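Local coordinates for methyltransferase (Pyrococcus horikoshii, PDB 1IXK), which probably transfers a methyl group from S-adenosyl-L-methionine to carbon 5 of cytidines in RNA, at residues R23-W28 against L249-E253; R31-I35 against Y298-H302; E120-A126 against F188-D194; V145-V151 against N170-S176. All blocks are in the same frame, centred on the assembly; numbering follows the deposited sequence.

Interaction 1: R23-W28 against L249-E253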
# COMPACT_ATOMS: atom_id res chain seq x y z
N ARG A 23 16.22 -18.00 -2.80
CA ARG A 23 15.08 -17.47 -3.52
C ARG A 23 15.35 -16.05 -4.02
O ARG A 23 15.15 -15.74 -5.19
CB ARG A 23 13.83 -17.48 -2.63
CG ARG A 23 13.09 -18.81 -2.59
CD ARG A 23 12.08 -18.88 -1.44
NE ARG A 23 11.06 -17.83 -1.49
CZ ARG A 23 9.93 -17.89 -2.19
NH1 ARG A 23 9.67 -18.96 -2.93
NH2 ARG A 23 9.07 -16.89 -2.15
N TYR A 24 15.83 -15.18 -3.12
CA TYR A 24 16.10 -13.81 -3.52
C TYR A 24 17.17 -13.71 -4.59
O TYR A 24 17.07 -12.88 -5.49
CB TYR A 24 16.47 -12.95 -2.30
CG TYR A 24 15.33 -12.81 -1.31
CD1 TYR A 24 14.00 -12.90 -1.75
CD2 TYR A 24 15.56 -12.59 0.04
CE1 TYR A 24 12.94 -12.77 -0.86
CE2 TYR A 24 14.50 -12.47 0.94
CZ TYR A 24 13.20 -12.56 0.49
OH TYR A 24 12.14 -12.44 1.37
N PHE A 25 18.19 -14.56 -4.52
CA PHE A 25 19.24 -14.53 -5.54
C PHE A 25 18.68 -15.02 -6.88
O PHE A 25 19.08 -14.53 -7.93
CB PHE A 25 20.43 -15.39 -5.11
CG PHE A 25 21.56 -15.40 -6.11
CD1 PHE A 25 21.61 -16.38 -7.11
CD2 PHE A 25 22.54 -14.42 -6.08
CE1 PHE A 25 22.63 -16.37 -8.07
CE2 PHE A 25 23.57 -14.41 -7.04
CZ PHE A 25 23.61 -15.38 -8.03
N GLN A 26 17.76 -15.97 -6.84
CA GLN A 26 17.16 -16.48 -8.08
C GLN A 26 16.25 -15.43 -8.72
O GLN A 26 16.06 -15.41 -9.94
CB GLN A 26 16.34 -17.73 -7.79
CG GLN A 26 17.15 -18.87 -7.22
CD GLN A 26 16.31 -20.11 -7.00
OE1 GLN A 26 15.26 -20.06 -6.38
NE2 GLN A 26 16.79 -21.24 -7.51
N LEU A 27 15.69 -14.55 -7.90
CA LEU A 27 14.80 -13.51 -8.39
C LEU A 27 15.52 -12.26 -8.86
O LEU A 27 15.15 -11.67 -9.88
CB LEU A 27 13.78 -13.14 -7.30
CG LEU A 27 12.75 -14.22 -6.97
CD1 LEU A 27 11.97 -13.84 -5.72
CD2 LEU A 27 11.81 -14.40 -8.16
N TRP A 28 16.56 -11.86 -8.13
CA TRP A 28 17.28 -10.63 -8.47
C TRP A 28 18.79 -10.74 -8.66
O TRP A 28 19.46 -9.74 -8.91
CB TRP A 28 16.97 -9.57 -7.41
CG TRP A 28 15.50 -9.27 -7.28
CD1 TRP A 28 14.71 -8.62 -8.18
CD2 TRP A 28 14.63 -9.68 -6.22
NE1 TRP A 28 13.41 -8.59 -7.75
CE2 TRP A 28 13.33 -9.23 -6.54
CE3 TRP A 28 14.82 -10.38 -5.02
CZ2 TRP A 28 12.22 -9.47 -5.72
CZ3 TRP A 28 13.73 -10.61 -4.19
CH2 TRP A 28 12.44 -10.16 -4.55
N LEU A 249 7.90 -9.01 -0.80
CA LEU A 249 8.74 -9.20 -1.97
C LEU A 249 8.43 -10.55 -2.63
O LEU A 249 8.83 -10.79 -3.77
CB LEU A 249 10.22 -9.20 -1.57
CG LEU A 249 10.81 -7.91 -1.04
CD1 LEU A 249 12.21 -8.18 -0.50
CD2 LEU A 249 10.83 -6.87 -2.15
N GLU A 250 7.69 -11.40 -1.92
CA GLU A 250 7.37 -12.74 -2.42
C GLU A 250 6.40 -12.80 -3.60
O GLU A 250 5.29 -12.27 -3.53
CB GLU A 250 6.79 -13.62 -1.29
CG GLU A 250 7.50 -13.55 0.05
CD GLU A 250 9.01 -13.70 -0.05
OE1 GLU A 250 9.49 -14.52 -0.85
OE2 GLU A 250 9.71 -12.99 0.70
N PRO A 251 6.81 -13.46 -4.69
CA PRO A 251 5.93 -13.57 -5.85
C PRO A 251 4.63 -14.29 -5.50
O PRO A 251 3.58 -14.00 -6.08
CB PRO A 251 6.77 -14.37 -6.85
CG PRO A 251 8.17 -13.96 -6.51
CD PRO A 251 8.16 -13.97 -4.99
N GLU A 252 4.69 -15.21 -4.54
CA GLU A 252 3.50 -15.96 -4.14
C GLU A 252 2.37 -15.07 -3.60
O GLU A 252 1.20 -15.41 -3.73
CB GLU A 252 3.84 -17.04 -3.09
CG GLU A 252 4.64 -18.23 -3.63
CD GLU A 252 6.14 -18.01 -3.63
OE1 GLU A 252 6.58 -16.84 -3.44
OE2 GLU A 252 6.88 -19.00 -3.83
N GLU A 253 2.74 -13.95 -2.98
CA GLU A 253 1.74 -13.04 -2.43
C GLU A 253 1.44 -11.90 -3.40
O GLU A 253 0.53 -11.10 -3.16
CB GLU A 253 2.25 -12.42 -1.12
CG GLU A 253 2.60 -13.41 -0.02
CD GLU A 253 3.25 -12.73 1.17
OE1 GLU A 253 2.56 -11.99 1.89
OE2 GLU A 253 4.47 -12.92 1.36

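Interaction 2: R31-I35 against Y298-H302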
# COMPACT_ATOMS: atom_id res chain seq x y z
N ARG A 31 21.74 -8.29 -7.16
CA ARG A 31 20.99 -7.17 -6.60
C ARG A 31 20.33 -7.61 -5.29
O ARG A 31 19.97 -6.77 -4.45
CB ARG A 31 19.92 -6.69 -7.59
CG ARG A 31 19.12 -5.48 -7.09
CD ARG A 31 17.98 -5.13 -8.03
NE ARG A 31 17.22 -3.98 -7.54
CZ ARG A 31 16.18 -3.45 -8.17
NH1 ARG A 31 15.76 -3.95 -9.32
NH2 ARG A 31 15.55 -2.40 -7.65
N ALA A 32 20.17 -8.91 -5.12
CA ALA A 32 19.56 -9.46 -3.91
C ALA A 32 20.18 -8.87 -2.65
O ALA A 32 19.47 -8.46 -1.73
CB ALA A 32 19.68 -10.98 -3.91
N ILE A 33 21.51 -8.83 -2.60
CA ILE A 33 22.20 -8.30 -1.43
C ILE A 33 21.91 -6.81 -1.24
O ILE A 33 21.72 -6.35 -0.11
CB ILE A 33 23.74 -8.51 -1.55
CG1 ILE A 33 24.45 -7.95 -0.32
CG2 ILE A 33 24.27 -7.85 -2.81
CD1 ILE A 33 24.07 -8.64 0.97
N ARG A 34 21.87 -6.05 -2.33
CA ARG A 34 21.61 -4.62 -2.25
C ARG A 34 20.20 -4.32 -1.73
O ARG A 34 19.99 -3.35 -1.01
CB ARG A 34 21.82 -3.97 -3.63
CG ARG A 34 23.24 -4.17 -4.17
CD ARG A 34 23.62 -3.12 -5.21
NE ARG A 34 22.93 -3.27 -6.49
CZ ARG A 34 23.14 -4.27 -7.34
NH1 ARG A 34 24.03 -5.21 -7.06
NH2 ARG A 34 22.47 -4.32 -8.48
N ILE A 35 19.24 -5.17 -2.09
CA ILE A 35 17.86 -4.99 -1.63
C ILE A 35 17.78 -5.33 -0.14
O ILE A 35 17.20 -4.58 0.64
CB ILE A 35 16.90 -5.91 -2.42
CG1 ILE A 35 16.77 -5.40 -3.86
CG2 ILE A 35 15.54 -5.98 -1.72
CD1 ILE A 35 16.12 -6.39 -4.80
N TYR A 298 11.27 -0.98 -4.70
CA TYR A 298 12.37 -1.65 -4.01
C TYR A 298 13.09 -0.71 -3.06
O TYR A 298 13.32 0.46 -3.39
CB TYR A 298 13.35 -2.20 -5.04
CG TYR A 298 12.80 -3.35 -5.86
CD1 TYR A 298 12.68 -4.62 -5.31
CD2 TYR A 298 12.41 -3.16 -7.19
CE1 TYR A 298 12.19 -5.68 -6.05
CE2 TYR A 298 11.92 -4.22 -7.95
CZ TYR A 298 11.82 -5.48 -7.37
OH TYR A 298 11.36 -6.54 -8.12
N PRO A 299 13.46 -1.20 -1.88
CA PRO A 299 14.16 -0.37 -0.89
C PRO A 299 15.52 0.14 -1.33
O PRO A 299 16.03 1.10 -0.78
CB PRO A 299 14.24 -1.29 0.33
CG PRO A 299 14.33 -2.65 -0.29
CD PRO A 299 13.29 -2.58 -1.38
N ASP A 300 16.12 -0.50 -2.34
CA ASP A 300 17.43 -0.07 -2.81
C ASP A 300 17.38 1.08 -3.81
O ASP A 300 18.40 1.70 -4.10
CB ASP A 300 18.21 -1.26 -3.39
CG ASP A 300 17.61 -1.80 -4.67
OD1 ASP A 300 16.37 -1.71 -4.84
OD2 ASP A 300 18.38 -2.33 -5.50
N VAL A 301 16.19 1.39 -4.32
CA VAL A 301 16.07 2.49 -5.27
C VAL A 301 14.96 3.49 -4.93
O VAL A 301 15.07 4.67 -5.26
CB VAL A 301 15.84 1.97 -6.72
CG1 VAL A 301 17.00 1.09 -7.16
CG2 VAL A 301 14.55 1.20 -6.80
N HIS A 302 13.90 3.03 -4.27
CA HIS A 302 12.79 3.92 -3.95
C HIS A 302 12.70 4.40 -2.51
O HIS A 302 11.79 5.16 -2.17
CB HIS A 302 11.46 3.25 -4.33
CG HIS A 302 11.41 2.79 -5.75
ND1 HIS A 302 11.61 1.48 -6.12
CD2 HIS A 302 11.18 3.47 -6.90
CE1 HIS A 302 11.52 1.37 -7.43
NE2 HIS A 302 11.25 2.56 -7.93
O HOH W 1 20.66 -1.53 -6.58

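Interaction 3: E120-A126 against F188-D194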
# COMPACT_ATOMS: atom_id res chain seq x y z
N GLU A 120 -18.54 8.43 -5.44
CA GLU A 120 -18.47 6.99 -5.64
C GLU A 120 -18.65 6.18 -4.37
O GLU A 120 -18.48 6.69 -3.26
CB GLU A 120 -17.15 6.61 -6.32
CG GLU A 120 -16.99 7.21 -7.71
CD GLU A 120 -15.85 6.57 -8.48
OE1 GLU A 120 -14.73 6.51 -7.94
OE2 GLU A 120 -16.08 6.14 -9.63
N ILE A 121 -19.01 4.90 -4.54
CA ILE A 121 -19.20 3.97 -3.44
C ILE A 121 -17.91 3.16 -3.38
O ILE A 121 -17.63 2.36 -4.27
CB ILE A 121 -20.39 3.04 -3.70
CG1 ILE A 121 -21.64 3.88 -3.99
CG2 ILE A 121 -20.63 2.12 -2.51
CD1 ILE A 121 -21.95 4.91 -2.91
N VAL A 122 -17.15 3.37 -2.32
CA VAL A 122 -15.84 2.75 -2.16
C VAL A 122 -15.69 1.92 -0.89
O VAL A 122 -16.36 2.18 0.10
CB VAL A 122 -14.75 3.85 -2.16
CG1 VAL A 122 -13.37 3.25 -2.04
CG2 VAL A 122 -14.87 4.69 -3.43
N ALA A 123 -14.81 0.93 -0.94
CA ALA A 123 -14.53 0.09 0.22
C ALA A 123 -13.03 -0.06 0.43
O ALA A 123 -12.27 -0.21 -0.52
CB ALA A 123 -15.17 -1.29 0.05
N ASP A 124 -12.60 0.02 1.69
CA ASP A 124 -11.20 -0.19 2.04
C ASP A 124 -11.25 -1.53 2.75
O ASP A 124 -11.85 -1.65 3.81
CB ASP A 124 -10.69 0.89 3.00
CG ASP A 124 -9.20 0.78 3.25
OD1 ASP A 124 -8.64 -0.32 3.03
OD2 ASP A 124 -8.58 1.79 3.68
N MSE A 125 -10.65 -2.56 2.16
CA MSE A 125 -10.69 -3.89 2.76
C MSE A 125 -9.54 -4.17 3.71
O MSE A 125 -9.30 -5.32 4.07
CB MSE A 125 -10.74 -4.95 1.65
CG MSE A 125 -12.09 -5.05 0.95
SE MSE A 125 -12.09 -6.34 -0.31
CE MSE A 125 -12.27 -7.83 0.74
N ALA A 126 -8.83 -3.13 4.13
CA ALA A 126 -7.70 -3.28 5.04
C ALA A 126 -8.12 -3.91 6.36
O ALA A 126 -9.25 -3.76 6.81
CB ALA A 126 -7.06 -1.92 5.31
N PHE A 188 -19.92 -1.97 -5.35
CA PHE A 188 -18.90 -0.93 -5.27
C PHE A 188 -18.31 -0.43 -6.58
O PHE A 188 -18.15 -1.20 -7.53
CB PHE A 188 -17.75 -1.41 -4.37
CG PHE A 188 -18.15 -1.58 -2.94
CD1 PHE A 188 -18.03 -0.52 -2.04
CD2 PHE A 188 -18.66 -2.79 -2.48
CE1 PHE A 188 -18.44 -0.66 -0.71
CE2 PHE A 188 -19.07 -2.94 -1.15
CZ PHE A 188 -18.95 -1.87 -0.27
N ASP A 189 -17.97 0.86 -6.61
CA ASP A 189 -17.34 1.46 -7.77
C ASP A 189 -15.84 1.20 -7.69
O ASP A 189 -15.19 0.94 -8.70
CB ASP A 189 -17.53 2.99 -7.79
CG ASP A 189 -18.97 3.41 -8.02
OD1 ASP A 189 -19.56 2.95 -9.02
OD2 ASP A 189 -19.49 4.20 -7.21
N LYS A 190 -15.29 1.31 -6.48
CA LYS A 190 -13.86 1.14 -6.25
C LYS A 190 -13.57 0.35 -4.97
O LYS A 190 -14.29 0.48 -3.98
CB LYS A 190 -13.19 2.50 -6.10
CG LYS A 190 -13.34 3.46 -7.26
CD LYS A 190 -12.49 3.06 -8.43
CE LYS A 190 -12.06 4.28 -9.23
NZ LYS A 190 -13.20 5.13 -9.65
N ILE A 191 -12.52 -0.47 -5.01
CA ILE A 191 -12.12 -1.25 -3.85
C ILE A 191 -10.62 -1.17 -3.62
O ILE A 191 -9.83 -1.33 -4.55
CB ILE A 191 -12.52 -2.74 -4.01
CG1 ILE A 191 -14.04 -2.85 -4.06
CG2 ILE A 191 -11.94 -3.56 -2.84
CD1 ILE A 191 -14.55 -4.25 -4.15
N LEU A 192 -10.23 -0.90 -2.38
CA LEU A 192 -8.82 -0.83 -2.02
C LEU A 192 -8.51 -2.08 -1.20
O LEU A 192 -9.06 -2.26 -0.12
CB LEU A 192 -8.52 0.42 -1.19
CG LEU A 192 -7.03 0.70 -0.94
CD1 LEU A 192 -6.36 1.08 -2.26
CD2 LEU A 192 -6.87 1.84 0.07
N LEU A 193 -7.65 -2.94 -1.73
CA LEU A 193 -7.25 -4.16 -1.03
C LEU A 193 -5.77 -4.02 -0.72
O LEU A 193 -4.91 -4.49 -1.46
CB LEU A 193 -7.49 -5.39 -1.90
CG LEU A 193 -7.02 -6.74 -1.33
CD1 LEU A 193 -7.48 -6.91 0.12
CD2 LEU A 193 -7.58 -7.85 -2.21
N ASP A 194 -5.50 -3.34 0.39
CA ASP A 194 -4.15 -3.08 0.85
C ASP A 194 -3.81 -3.94 2.06
O ASP A 194 -4.49 -3.89 3.08
CB ASP A 194 -4.01 -1.60 1.23
CG ASP A 194 -5.15 -1.10 2.12
OD1 ASP A 194 -4.88 -0.34 3.06
OD2 ASP A 194 -6.33 -1.47 1.87

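Interaction 4: V145-V151 against N170-S176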
# COMPACT_ATOMS: atom_id res chain seq x y z
N VAL A 145 -19.08 7.56 -0.53
CA VAL A 145 -19.05 6.81 0.72
C VAL A 145 -17.90 5.81 0.74
O VAL A 145 -17.56 5.23 -0.29
CB VAL A 145 -20.36 6.00 0.94
CG1 VAL A 145 -20.33 5.32 2.30
CG2 VAL A 145 -21.56 6.92 0.82
N ILE A 146 -17.31 5.63 1.91
CA ILE A 146 -16.22 4.68 2.07
C ILE A 146 -16.56 3.73 3.20
O ILE A 146 -16.76 4.16 4.33
CB ILE A 146 -14.89 5.35 2.44
CG1 ILE A 146 -14.43 6.28 1.32
CG2 ILE A 146 -13.84 4.28 2.73
CD1 ILE A 146 -13.34 7.24 1.75
N TYR A 147 -16.63 2.44 2.89
CA TYR A 147 -16.90 1.43 3.91
C TYR A 147 -15.56 0.83 4.33
O TYR A 147 -14.74 0.49 3.47
CB TYR A 147 -17.81 0.32 3.37
CG TYR A 147 -19.24 0.73 3.14
CD1 TYR A 147 -19.64 1.35 1.95
CD2 TYR A 147 -20.21 0.52 4.12
CE1 TYR A 147 -20.97 1.73 1.74
CE2 TYR A 147 -21.54 0.90 3.92
CZ TYR A 147 -21.91 1.50 2.73
OH TYR A 147 -23.23 1.86 2.53
N ALA A 148 -15.34 0.70 5.63
CA ALA A 148 -14.09 0.12 6.14
C ALA A 148 -14.44 -0.86 7.27
O ALA A 148 -15.47 -0.71 7.93
CB ALA A 148 -13.16 1.21 6.65
N PHE A 149 -13.57 -1.85 7.47
CA PHE A 149 -13.79 -2.88 8.48
C PHE A 149 -12.57 -3.10 9.38
O PHE A 149 -11.44 -3.14 8.90
CB PHE A 149 -14.12 -4.22 7.80
CG PHE A 149 -15.23 -4.14 6.78
CD1 PHE A 149 -15.03 -3.49 5.56
CD2 PHE A 149 -16.46 -4.74 7.03
CE1 PHE A 149 -16.04 -3.43 4.61
CE2 PHE A 149 -17.48 -4.69 6.08
CZ PHE A 149 -17.27 -4.03 4.86
N ASP A 150 -12.81 -3.25 10.68
CA ASP A 150 -11.74 -3.51 11.64
C ASP A 150 -12.32 -4.42 12.72
O ASP A 150 -13.33 -4.09 13.34
CB ASP A 150 -11.26 -2.21 12.28
CG ASP A 150 -9.90 -2.36 12.97
OD1 ASP A 150 -9.58 -3.47 13.44
OD2 ASP A 150 -9.16 -1.35 13.05
N VAL A 151 -11.68 -5.56 12.96
CA VAL A 151 -12.15 -6.50 13.98
C VAL A 151 -11.75 -6.04 15.38
O VAL A 151 -12.25 -6.57 16.38
CB VAL A 151 -11.59 -7.92 13.74
CG1 VAL A 151 -12.03 -8.43 12.37
CG2 VAL A 151 -10.06 -7.90 13.85
N ASN A 170 -17.13 11.16 5.24
CA ASN A 170 -17.76 10.13 4.40
C ASN A 170 -17.35 8.68 4.64
O ASN A 170 -17.57 7.84 3.77
CB ASN A 170 -17.52 10.49 2.94
CG ASN A 170 -16.05 10.45 2.57
OD1 ASN A 170 -15.19 10.37 3.45
ND2 ASN A 170 -15.76 10.51 1.27
N VAL A 171 -16.77 8.38 5.80
CA VAL A 171 -16.36 7.01 6.09
C VAL A 171 -17.31 6.34 7.06
O VAL A 171 -17.80 6.96 8.01
CB VAL A 171 -14.93 6.97 6.70
CG1 VAL A 171 -14.53 5.52 7.01
CG2 VAL A 171 -13.93 7.58 5.73
N ILE A 172 -17.59 5.06 6.81
CA ILE A 172 -18.45 4.27 7.68
C ILE A 172 -17.57 3.11 8.17
O ILE A 172 -17.02 2.37 7.36
CB ILE A 172 -19.67 3.69 6.92
CG1 ILE A 172 -20.56 4.83 6.41
CG2 ILE A 172 -20.48 2.79 7.86
CD1 ILE A 172 -21.81 4.37 5.68
N LEU A 173 -17.43 2.98 9.48
CA LEU A 173 -16.60 1.93 10.06
C LEU A 173 -17.41 0.81 10.67
O LEU A 173 -18.26 1.05 11.52
CB LEU A 173 -15.69 2.52 11.14
CG LEU A 173 -14.66 3.57 10.73
CD1 LEU A 173 -14.03 4.17 11.99
CD2 LEU A 173 -13.62 2.95 9.83
N PHE A 174 -17.14 -0.42 10.24
CA PHE A 174 -17.84 -1.58 10.77
C PHE A 174 -16.91 -2.44 11.62
O PHE A 174 -15.74 -2.62 11.28
CB PHE A 174 -18.41 -2.44 9.64
CG PHE A 174 -19.48 -1.77 8.84
CD1 PHE A 174 -20.43 -0.95 9.47
CD2 PHE A 174 -19.59 -1.98 7.47
CE1 PHE A 174 -21.45 -0.36 8.74
CE2 PHE A 174 -20.61 -1.40 6.74
CZ PHE A 174 -21.55 -0.59 7.37
N HIS A 175 -17.44 -2.97 12.71
CA HIS A 175 -16.65 -3.82 13.60
C HIS A 175 -16.84 -5.25 13.10
O HIS A 175 -17.65 -6.00 13.63
CB HIS A 175 -17.16 -3.72 15.04
CG HIS A 175 -16.34 -4.50 16.01
ND1 HIS A 175 -16.84 -4.98 17.20
CD2 HIS A 175 -15.04 -4.89 15.97
CE1 HIS A 175 -15.89 -5.63 17.85
NE2 HIS A 175 -14.79 -5.58 17.13
N SER A 176 -16.08 -5.59 12.06
CA SER A 176 -16.16 -6.91 11.45
C SER A 176 -14.98 -7.05 10.49
O SER A 176 -14.23 -6.09 10.29
CB SER A 176 -17.48 -7.03 10.67
OG SER A 176 -17.57 -8.24 9.93

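Interaction 1: R23-W28 against L249-E253
Trp28 lays the edge of its indole against Leu249, with CH2 3.8 Å from Leu249 CB and 3.7 Å from Leu249 O. One helical turn earlier, Tyr24 points its CA-to-CB bond sideways, yet its hydroxyl reaches the loop: Tyr24 OH donates to Glu250 OE2 at 2.6 Å, and the same carboxylate oxygen also bonds Ser200. The other oxygen of that carboxylate is held by Arg23, whose NH2 donates to Glu250 OE1 at 2.7 Å with an N-H...O angle of 170°. Arg23 spans a second acid as well. Arg23 NH1 to Glu252 OE2 is 2.9 Å and Arg23 NH2 to Glu252 OE1 is 2.8 Å, a bidentate pair close to the guanidinium plane, so one cation is shared by two carboxylates in a salt-bridge network. Leu27 closes the apolar side of the patch, its CD1 3.9 Å from Pro251 CG. The contact buries 363 Å² although the nearest CA atoms, those of Tyr24 and Leu249, stay 8.8 Å apart; side chains rather than backbones bridge the gap. Met215 and Ile218 of helix 215-235 pack beside the charged cluster. The contact joins helix 18-28, in the N-terminal part of the chain, to the loop that follows strand 240-246 of the methyltransferase fold, just beyond Cys247, the predicted nucleophile of this RsmB/NOP-family active site.

Interaction 2: R31-I35 against Y298-H302
A salt bridge backed by a cation-pi contact fastens helix 31-38 to the connection between strands 295-297 and 307-314 of the methyltransferase sheet. Arg31 is fully extended, all four chi angles near 180°, which carries its guanidinium across to the carboxylate of Asp300. Arg31 NE donates to Asp300 OD2 at 2.9 Å (157°) and Arg31 NH2 to Asp300 OD1 at 3.0 Å (165°), satisfying both oxygens in a bidentate pair. Arg31 NH2 also has a salt-bridge partner in Glu276. Over the face of Tyr298, Arg31 CZ stands 4.3 Å from the ring centroid, 26° off the normal, while the phenol oxygen is engaged by the indole nitrogen of Trp28. Within 298-302, His302 ND1 accepts from Tyr298 N at 2.9 Å, and His302 N donates to Tyr298 O at 2.8 Å, so the turn satisfies much of its own backbone. Beside the charged pair, Ile35 packs its CD1 3.9 Å from Tyr298 CD1 and its CG2 3.8 Å from Pro299 CG. Asp300 OD2 has one further donor: a water that gives it a hydrogen bond at 2.6 Å and accepts one from Arg34 NE at 2.9 Å.

Interaction 3: E120-A126 against F188-D194
Ala123 CB sits over the face of the Phe188 ring, 3.8 Å from its centroid and 27° off the normal, a CH-pi contact; Ile121 CG2 meets the same ring at Phe188 CD1, 3.7 Å away. Further along, selenomethionine Met125 places SE 3.8 Å from Ile191 CG2. Ala123 and Ile191 lie on the same face of two neighbouring parallel strands, 121-124 and 190-194, whose axes run 4.8 Å apart at 9°. The backbone bonds fit that register: Ala123 N to Lys190 O at 3.1 Å, Leu192 N to Ala123 O at 2.8 Å and Met125 N to Leu192 O at 2.8 Å. Where the chain turns a corner at Asp189, Asp189 N donates to Ile121 O (2.8 Å), and Ile121 N to Asp189 OD2 (2.8 Å); Asp189 OD1 forms a salt bridge with Lys237. Beside it, Lys190 NZ forms a salt bridge with Glu120 OE1 at 2.7 Å. At the C-terminal ends, Asp124 OD1 accepts from Ala126 N at 3.0 Å in an Asx turn, while its OD2 is hydrogen-bonded to Thr133 OG1. Asp124 OD1 also lies 2.8 Å from Asp194 OD2, an unbonded approach of like charges, probably unfavourable as it stands; Lys132 reaches Asp194 OD1 only in a long, weak ion pair. With Ala126 and Asp194 both predicted to bind S-adenosyl-L-methionine, this polar edge is consistent with the cofactor binding at this end of the strands.

Interaction 4: V145-V151 against N170-S176
A beta-alpha-beta unit of the Rossmann-like methyltransferase fold brings strands 145-149 and 171-174 side by side in parallel, with axes 4.7 Å apart and crossing at -20°. Five backbone hydrogen bonds define the register: Ile146 N to Asn170 O (2.9 Å), Ile172 N to Ile146 O (2.8 Å), Ala148 N to Ile172 O (2.9 Å), Phe174 N to Ala148 O (2.9 Å) and Asp150 N to Phe174 O (3.1 Å). One face of the pair carries an aromatic cluster. There Phe174 turns its edge toward the face of Phe149 in an offset edge-to-face pair, centroids 5.7 Å apart and planes at 65°, and meets Tyr147 rim to rim, Tyr147 CD2 to Phe174 CE2 being 3.3 Å. Ile172 CD1 extends this patch, 3.9 Å from Tyr147 CE2. On the other face the packing is aliphatic: Ala148 CB lies 3.7 Å from Leu173 CD2, and Ile146 CD1 4.0 Å from Val171 CG2. Past the strands, His175 NE2 donates to Val151 O at 2.8 Å. Asp150, predicted to bind S-adenosyl-L-methionine, directs its CA-to-CB bond away from 170-176; its OD1 forms a salt bridge with Arg155 and accepts a hydrogen bond from Asp152 N. Helix 153-166 covers Val171 and Leu173, helix 131-139 covers Ile146, and strand 121-124 hydrogen-bonds to the backbone of Val145 and Tyr147.

In the fold
Interactions 3 and 4 belong to one sheet: their centres are 10 Å apart, and neighbouring strands 121-124 and 145-149 join them through Val122 N to Val145 O at 2.8 Å. Together they order the strands 171-174, 145-149, 121-124, 188-194, framing the predicted cofactor site. Interactions 1 and 2, centres 12 Å apart, use the consecutive helices 18-28 and 31-38, and meet where Trp28 NE1 lies 2.9 Å from Tyr298 OH. Their segments alternate along the chain, and both span the sequence holding interactions 3 and 4. With centres 28 to 36 Å from that pair, they fasten the N-terminal helices to late loops of the methyltransferase part.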